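Side-chain contact in hypothetical protein SMU.776 (PDB 2B78), which is of unknown function in detail but probably acts as an S-adenosylmethionine-dependent methyltransferase, possibly on RNA: residues Ala230-Ala235 / Glu256-Asp261. Numbering follows the deposited sequence.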
loop_
_atom_site.group_PDB
_atom_site.type_symbol
_atom_site.label_atom_id
_atom_site.label_comp_id
_atom_site.label_asym_id
_atom_site.label_seq_id
_atom_site.Cartn_x
_atom_site.Cartn_y
_atom_site.Cartn_z
ATOM N N ALA A 230 18.323 2.546 -3.689
ATOM C CA ALA A 230 19.282 2.207 -4.733
ATOM C C ALA A 230 20.649 2.838 -4.445
ATOM O O ALA A 230 21.687 2.211 -4.659
ATOM C CB ALA A 230 18.752 2.674 -6.083
ATOM N N ALA A 231 20.646 4.074 -3.955
ATOM C CA ALA A 231 21.886 4.771 -3.630
ATOM C C ALA A 231 22.667 4.018 -2.547
ATOM O O ALA A 231 23.898 3.911 -2.614
ATOM C CB ALA A 231 21.572 6.199 -3.158
ATOM N N MET A 232 21.945 3.508 -1.546
ATOM C CA MET A 232 22.560 2.766 -0.450
ATOM C C MET A 232 23.046 1.398 -0.913
ATOM O O MET A 232 23.816 0.731 -0.217
ATOM C CB MET A 232 21.567 2.587 0.703
ATOM C CG MET A 232 21.264 3.873 1.477
ATOM S SD MET A 232 22.745 4.673 2.122
ATOM C CE MET A 232 23.287 3.455 3.348
ATOM N N GLY A 233 22.581 0.990 -2.089
ATOM C CA GLY A 233 22.966 -0.289 -2.661
ATOM C C GLY A 233 24.005 -0.095 -3.748
ATOM O O GLY A 233 24.204 -0.966 -4.593
ATOM N N GLY A 234 24.638 1.074 -3.754
ATOM C CA GLY A 234 25.696 1.340 -4.714
ATOM C C GLY A 234 25.353 1.757 -6.129
ATOM O O GLY A 234 26.176 1.584 -7.031
ATOM N N ALA A 235 24.158 2.296 -6.350
ATOM C CA ALA A 235 23.791 2.722 -7.696
ATOM C C ALA A 235 24.774 3.789 -8.172
ATOM O O ALA A 235 25.263 4.615 -7.382
ATOM C CB ALA A 235 22.355 3.262 -7.716
ATOM N N GLU A 256 19.724 12.907 3.217
ATOM C CA GLU A 256 20.429 13.556 4.317
ATOM C C GLU A 256 20.536 12.624 5.530
ATOM O O GLU A 256 21.586 12.536 6.173
ATOM C CB GLU A 256 19.688 14.841 4.705
ATOM C CG GLU A 256 20.226 15.560 5.946
ATOM C CD GLU A 256 21.681 15.990 5.797
ATOM O OE1 GLU A 256 22.019 16.622 4.773
ATOM O OE2 GLU A 256 22.486 15.703 6.711
ATOM N N ALA A 257 19.444 11.927 5.830
ATOM C CA ALA A 257 19.390 11.012 6.975
ATOM C C ALA A 257 20.403 9.897 6.840
ATOM O O ALA A 257 20.862 9.344 7.841
ATOM C CB ALA A 257 17.998 10.419 7.102
ATOM N N ASN A 258 20.745 9.557 5.600
ATOM C CA ASN A 258 21.705 8.494 5.342
ATOM C C ASN A 258 23.076 9.034 4.958
ATOM O O ASN A 258 23.934 8.301 4.470
ATOM C CB ASN A 258 21.155 7.567 4.260
ATOM C CG ASN A 258 19.880 6.870 4.697
ATOM O OD1 ASN A 258 18.791 7.164 4.200
ATOM N ND2 ASN A 258 20.010 5.948 5.650
ATOM N N HIS A 259 23.258 10.331 5.183
ATOM C CA HIS A 259 24.507 11.031 4.910
ATOM C C HIS A 259 25.077 10.743 3.523
ATOM O O HIS A 259 26.276 10.543 3.366
ATOM C CB HIS A 259 25.535 10.668 5.978
ATOM C CG HIS A 259 24.986 10.695 7.372
ATOM N ND1 HIS A 259 24.529 11.850 7.970
ATOM C CD2 HIS A 259 24.779 9.701 8.268
ATOM C CE1 HIS A 259 24.062 11.565 9.173
ATOM N NE2 HIS A 259 24.203 10.268 9.378
ATOM N N LEU A 260 24.211 10.738 2.518
ATOM C CA LEU A 260 24.634 10.477 1.148
ATOM C C LEU A 260 24.965 11.758 0.388
ATOM O O LEU A 260 24.208 12.720 0.436
ATOM C CB LEU A 260 23.530 9.727 0.396
ATOM C CG LEU A 260 23.282 8.267 0.791
ATOM C CD1 LEU A 260 21.909 7.839 0.290
ATOM C CD2 LEU A 260 24.377 7.380 0.225
ATOM N N ASP A 261 26.103 11.775 -0.298
ATOM C CA ASP A 261 26.464 12.941 -1.094
ATOM C C ASP A 261 25.608 12.831 -2.349
ATOM O O ASP A 261 25.515 11.762 -2.947
ATOM C CB ASP A 261 27.936 12.910 -1.468
ATOM C CG ASP A 261 28.308 14.032 -2.420
ATOM O OD1 ASP A 261 28.108 13.869 -3.638
ATOM O OD2 ASP A 261 28.786 15.081 -1.946
#
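Ala231 sets its CB against the CD1 methyl of Leu260, 3.8 Å apart, and so begins a small apolar contact between the end of helix 225-232 and the turn that follows helix 247-257. A one-carbon side chain suits this place: its CB is directed toward the neighbouring segment and lets the branched leucine come up to the last turn of helix 225-232. Phe255 of helix 247-257 touches both residues, and Val228 packs on Leu260 as well. Met232 does not aim its CB at the other segment; with CG anti to its own carbonyl carbon (chi1 -71°) and the chain bent again at chi2 and chi3, it swings the sulfur across the leucine fork. Met232 SD lies 3.7 Å from Leu260 CD2, a little closer than to CD1, and also touches CB of Asn258. The flexible thioether can thus span both the leucine and the aliphatic root of the asparagine, while Ile181 of strand 181-185 also touches Met232 and Asn258. After Met232 the chain turns at Gly234, whose positive phi (81°) suits glycine because a CB there would press on the carbonyl O of Gly233; Ala235 N bonds back to Ala230 O and Gly234 N to Ala231 O. His259 ends helix 247-257 likewise. Two Schellman-capped helix ends meeting near the surface thus join consecutive beta-alpha units of the Rossmann-like methyltransferase fold.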